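Local atomic coordinates of putative RnfG subunit of electron transport complex (Thermotoga maritima, PDB entry 3DCZ), a protein that is probably the FMN-carrying G subunit of a membrane-bound Rnf complex that couples electron transfer to ion translocation across the membrane. Residues V31-V42 with F76-V86. Numbering follows the deposited sequence.
With ACT (acetate ion), chain D.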
loop_
_atom_site.group_PDB
_atom_site.type_symbol
_atom_site.label_atom_id
_atom_site.label_comp_id
_atom_site.label_asym_id
_atom_site.label_seq_id
_atom_site.Cartn_x
_atom_site.Cartn_y
_atom_site.Cartn_z
ATOM N N VAL A 31 -1.479 -1.905 -8.100
ATOM C CA VAL A 31 -1.593 -2.468 -6.747
ATOM C C VAL A 31 -2.701 -3.511 -6.636
ATOM O O VAL A 31 -2.814 -4.239 -5.623
ATOM C CB VAL A 31 -1.720 -1.363 -5.654
ATOM C CG1 VAL A 31 -0.416 -0.473 -5.651
ATOM C CG2 VAL A 31 -2.955 -0.541 -5.839
ATOM N N LEU A 32 -3.516 -3.582 -7.691
ATOM C CA LEU A 32 -4.559 -4.600 -7.824
ATOM C C LEU A 32 -4.117 -5.798 -8.655
ATOM O O LEU A 32 -4.927 -6.667 -8.951
ATOM C CB LEU A 32 -5.859 -3.988 -8.320
ATOM C CG LEU A 32 -6.659 -3.179 -7.281
ATOM C CD1 LEU A 32 -7.699 -2.304 -7.997
ATOM C CD2 LEU A 32 -7.335 -4.092 -6.261
ATOM N N LYS A 33 -2.821 -5.865 -8.947
ATOM C CA LYS A 33 -2.237 -7.111 -9.477
ATOM C C LYS A 33 -1.681 -7.920 -8.316
ATOM O O LYS A 33 -1.067 -7.377 -7.352
ATOM C CB LYS A 33 -1.144 -6.808 -10.509
ATOM C CG LYS A 33 -1.652 -6.043 -11.750
ATOM C CD LYS A 33 -0.566 -5.933 -12.814
ATOM C CE LYS A 33 -1.073 -5.257 -14.061
ATOM N NZ LYS A 33 0.039 -5.013 -15.031
ATOM N N ASP A 34 -1.857 -9.233 -8.391
ATOM C CA ASP A 34 -1.326 -10.135 -7.401
ATOM C C ASP A 34 0.197 -10.144 -7.483
ATOM O O ASP A 34 0.762 -10.358 -8.573
ATOM C CB ASP A 34 -1.908 -11.504 -7.672
ATOM C CG ASP A 34 -1.551 -12.534 -6.644
ATOM O OD1 ASP A 34 -0.380 -12.715 -6.301
ATOM O OD2 ASP A 34 -2.472 -13.268 -6.235
ATOM N N PRO A 35 0.882 -9.873 -6.359
ATOM C CA PRO A 35 2.340 -9.755 -6.429
ATOM C C PRO A 35 3.062 -11.100 -6.617
ATOM O O PRO A 35 4.254 -11.125 -6.932
ATOM C CB PRO A 35 2.710 -9.125 -5.086
ATOM C CG PRO A 35 1.670 -9.632 -4.173
ATOM C CD PRO A 35 0.401 -9.657 -4.975
ATOM N N LEU A 36 2.343 -12.197 -6.388
ATOM C CA LEU A 36 2.900 -13.533 -6.566
ATOM C C LEU A 36 2.655 -14.107 -7.964
ATOM O O LEU A 36 3.535 -14.768 -8.500
ATOM C CB LEU A 36 2.359 -14.476 -5.505
ATOM C CG LEU A 36 2.607 -14.078 -4.041
ATOM C CD1 LEU A 36 2.149 -15.265 -3.149
ATOM C CD2 LEU A 36 4.050 -13.717 -3.809
ATOM N N THR A 37 1.470 -13.881 -8.538
ATOM C CA THR A 37 1.119 -14.397 -9.879
ATOM C C THR A 37 1.340 -13.361 -10.986
ATOM O O THR A 37 1.460 -13.734 -12.141
ATOM C CB THR A 37 -0.350 -14.838 -9.938
ATOM O OG1 THR A 37 -1.198 -13.687 -9.945
ATOM C CG2 THR A 37 -0.715 -15.774 -8.769
ATOM N N GLY A 38 1.301 -12.067 -10.640
ATOM C CA GLY A 38 1.374 -10.973 -11.617
ATOM C C GLY A 38 0.074 -10.645 -12.334
ATOM O O GLY A 38 0.039 -9.788 -13.233
ATOM N N ASP A 39 -0.998 -11.349 -11.986
ATOM C CA ASP A 39 -2.258 -11.232 -12.698
ATOM C C ASP A 39 -3.167 -10.244 -11.991
ATOM O O ASP A 39 -3.114 -10.088 -10.775
ATOM C CB ASP A 39 -2.966 -12.564 -12.749
ATOM C CG ASP A 39 -2.107 -13.672 -13.337
ATOM O OD1 ASP A 39 -1.232 -13.361 -14.190
ATOM O OD2 ASP A 39 -2.303 -14.841 -12.929
ATOM N N TYR A 40 -4.028 -9.591 -12.751
ATOM C CA TYR A 40 -5.028 -8.727 -12.152
ATOM C C TYR A 40 -5.962 -9.477 -11.191
ATOM O O TYR A 40 -6.498 -10.541 -11.556
ATOM C CB TYR A 40 -5.878 -8.072 -13.234
ATOM C CG TYR A 40 -5.282 -6.829 -13.827
ATOM C CD1 TYR A 40 -5.246 -5.662 -13.097
ATOM C CD2 TYR A 40 -4.787 -6.815 -15.126
ATOM C CE1 TYR A 40 -4.723 -4.510 -13.625
ATOM C CE2 TYR A 40 -4.243 -5.651 -15.673
ATOM C CZ TYR A 40 -4.216 -4.494 -14.901
ATOM O OH TYR A 40 -3.678 -3.313 -15.369
ATOM N N LEU A 41 -6.170 -8.916 -10.000
ATOM C CA LEU A 41 -7.169 -9.436 -9.055
ATOM C C LEU A 41 -8.588 -8.941 -9.407
ATOM O O LEU A 41 -9.569 -9.526 -8.957
ATOM C CB LEU A 41 -6.810 -9.017 -7.612
ATOM C CG LEU A 41 -5.478 -9.578 -7.081
ATOM C CD1 LEU A 41 -5.079 -8.862 -5.786
ATOM C CD2 LEU A 41 -5.603 -11.075 -6.889
ATOM N N VAL A 42 -8.652 -7.850 -10.172
ATOM C CA VAL A 42 -9.875 -7.241 -10.665
ATOM C C VAL A 42 -9.650 -6.900 -12.126
ATOM O O VAL A 42 -8.589 -6.385 -12.473
ATOM C CB VAL A 42 -10.180 -5.926 -9.871
ATOM C CG1 VAL A 42 -11.517 -5.269 -10.294
ATOM C CG2 VAL A 42 -10.182 -6.191 -8.376
ATOM N N PHE A 76 -12.976 -2.805 -3.786
ATOM C CA PHE A 76 -13.048 -3.797 -4.856
ATOM C C PHE A 76 -13.346 -5.152 -4.241
ATOM O O PHE A 76 -13.201 -5.347 -3.027
ATOM C CB PHE A 76 -11.737 -3.871 -5.661
ATOM C CG PHE A 76 -11.256 -2.556 -6.167
ATOM C CD1 PHE A 76 -10.468 -1.743 -5.363
ATOM C CD2 PHE A 76 -11.604 -2.107 -7.427
ATOM C CE1 PHE A 76 -10.019 -0.498 -5.824
ATOM C CE2 PHE A 76 -11.173 -0.857 -7.886
ATOM C CZ PHE A 76 -10.382 -0.059 -7.079
ATOM N N VAL A 77 -13.780 -6.063 -5.107
ATOM C CA VAL A 77 -13.889 -7.492 -4.795
ATOM C C VAL A 77 -13.007 -8.236 -5.787
ATOM O O VAL A 77 -13.159 -8.094 -7.015
ATOM C CB VAL A 77 -15.346 -8.008 -4.876
ATOM C CG1 VAL A 77 -15.394 -9.515 -4.509
ATOM C CG2 VAL A 77 -16.250 -7.195 -3.944
ATOM N N THR A 78 -12.094 -9.027 -5.269
ATOM C CA THR A 78 -11.169 -9.770 -6.153
ATOM C C THR A 78 -11.907 -10.892 -6.889
ATOM O O THR A 78 -13.043 -11.258 -6.530
ATOM C CB THR A 78 -9.987 -10.359 -5.377
ATOM O OG1 THR A 78 -10.464 -11.430 -4.559
ATOM C CG2 THR A 78 -9.243 -9.282 -4.536
ATOM N N LYS A 79 -11.276 -11.456 -7.926
ATOM C CA LYS A 79 -11.913 -12.510 -8.698
ATOM C C LYS A 79 -12.208 -13.737 -7.848
ATOM O O LYS A 79 -13.118 -14.491 -8.176
ATOM C CB LYS A 79 -11.065 -12.885 -9.927
ATOM C CG LYS A 79 -11.044 -11.830 -10.989
ATOM C CD LYS A 79 -9.919 -12.074 -11.990
ATOM C CE LYS A 79 -9.819 -10.965 -13.015
ATOM N NZ LYS A 79 -8.537 -11.099 -13.809
ATOM N N ASP A 80 -11.451 -13.924 -6.758
ATOM C CA ASP A 80 -11.730 -14.998 -5.804
ATOM C C ASP A 80 -12.507 -14.571 -4.538
ATOM O O ASP A 80 -12.593 -15.313 -3.567
ATOM C CB ASP A 80 -10.466 -15.789 -5.445
ATOM C CG ASP A 80 -9.450 -15.002 -4.653
ATOM O OD1 ASP A 80 -9.684 -13.834 -4.288
ATOM O OD2 ASP A 80 -8.369 -15.593 -4.395
ATOM N N GLY A 81 -13.133 -13.406 -4.596
ATOM C CA GLY A 81 -14.178 -13.025 -3.650
ATOM C C GLY A 81 -13.741 -12.319 -2.389
ATOM O O GLY A 81 -14.514 -12.210 -1.452
ATOM N N ARG A 82 -12.509 -11.833 -2.381
ATOM C CA ARG A 82 -11.959 -11.109 -1.228
ATOM C C ARG A 82 -12.179 -9.615 -1.392
ATOM O O ARG A 82 -12.124 -9.089 -2.492
ATOM C CB ARG A 82 -10.456 -11.398 -1.079
ATOM C CG ARG A 82 -10.108 -12.862 -0.884
ATOM C CD ARG A 82 -8.592 -13.054 -0.789
ATOM N NE ARG A 82 -7.954 -12.875 -2.112
ATOM C CZ ARG A 82 -6.683 -12.510 -2.319
ATOM N NH1 ARG A 82 -5.842 -12.277 -1.312
ATOM N NH2 ARG A 82 -6.245 -12.375 -3.563
ATOM N N ASN A 83 -12.402 -8.924 -0.283
ATOM C CA ASN A 83 -12.535 -7.469 -0.315
ATOM C C ASN A 83 -11.185 -6.809 -0.283
ATOM O O ASN A 83 -10.369 -7.061 0.601
ATOM C CB ASN A 83 -13.379 -6.977 0.866
ATOM C CG ASN A 83 -14.858 -7.245 0.683
ATOM O OD1 ASN A 83 -15.280 -7.870 -0.295
ATOM N ND2 ASN A 83 -15.642 -6.754 1.601
ATOM N N ALA A 84 -10.980 -5.926 -1.248
ATOM C CA ALA A 84 -9.728 -5.211 -1.417
ATOM C C ALA A 84 -10.020 -3.713 -1.262
ATOM O O ALA A 84 -11.099 -3.258 -1.604
ATOM C CB ALA A 84 -9.135 -5.528 -2.758
ATOM N N TYR A 85 -9.037 -2.980 -0.734
ATOM C CA TYR A 85 -9.151 -1.551 -0.475
ATOM C C TYR A 85 -7.918 -0.899 -1.039
ATOM O O TYR A 85 -6.806 -1.388 -0.780
ATOM C CB TYR A 85 -9.248 -1.315 1.042
ATOM C CG TYR A 85 -10.507 -1.922 1.577
ATOM C CD1 TYR A 85 -11.706 -1.185 1.532
ATOM C CD2 TYR A 85 -10.556 -3.230 1.991
ATOM C CE1 TYR A 85 -12.896 -1.750 1.918
ATOM C CE2 TYR A 85 -11.750 -3.791 2.413
ATOM C CZ TYR A 85 -12.921 -3.042 2.368
ATOM O OH TYR A 85 -14.120 -3.593 2.740
ATOM N N VAL A 86 -8.083 0.177 -1.798
ATOM C CA VAL A 86 -6.951 0.958 -2.273
ATOM C C VAL A 86 -7.084 2.347 -1.693
ATOM O O VAL A 86 -8.127 2.980 -1.742
ATOM C CB VAL A 86 -6.860 0.983 -3.829
ATOM C CG1 VAL A 86 -5.744 1.925 -4.270
ATOM C CG2 VAL A 86 -6.669 -0.451 -4.373
HETATM C C ACT D . -14.408 -5.959 5.237
HETATM O O ACT D . -14.084 -5.889 4.040
HETATM O OXT ACT D . -14.930 -7.049 5.563
HETATM C CH3 ACT D . -14.162 -4.858 6.211
HETATM O O HOH W 1 -3.305 -11.374 -3.717
#
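Leu32 sets its CD1 methyl squarely over one face of the Phe76 ring, 3.5 Å from the centroid and 9° off the normal, a CH-pi contact. Its other methyl, CD2, lies beside Phe76 CD1 and near Ala84 CB, and its CG lies 4.0 Å from Val86 CG2, which Val31 CG2 also touches. A chi1 of -52° sets CG of Phe76 anti to the carbonyl carbon, which brings the ring under Leu32, while Val42 CG2 packs on Phe76 CB; Ile28 and Ile50 from the helices 22-31 and 44-54 also pack on the Phe76 side chain. Cutting Phe76 back to an alanine would probably leave Leu32 CD1 without its aromatic floor and open a gap between loop and sheet. Farther out, Leu41 CB rests on Thr78 CG2, and Leu41 CD2 meets the edge of the Arg82 guanidinium. At the polar edge, Lys79 N donates to Leu41 O (2.8 Å), a bond bent to 136° at the hydrogen. The extended Lys79 side chain runs on beside the loop, and its NZ hydrogen-bonds Tyr40 O at 3.1 Å from above the carbonyl plane. Within the hairpin turn, Asp80 OD1 takes both Thr78 OG1 and Arg82 NE (2.9 Å), the latter a salt bridge that steadies the guanidinium beside Leu41. Apolar side chains thus seat the interhelical loop on the antiparallel sheet, and one lysine, through backbone and side chain, ties two successive loop carbonyls to the type I turn.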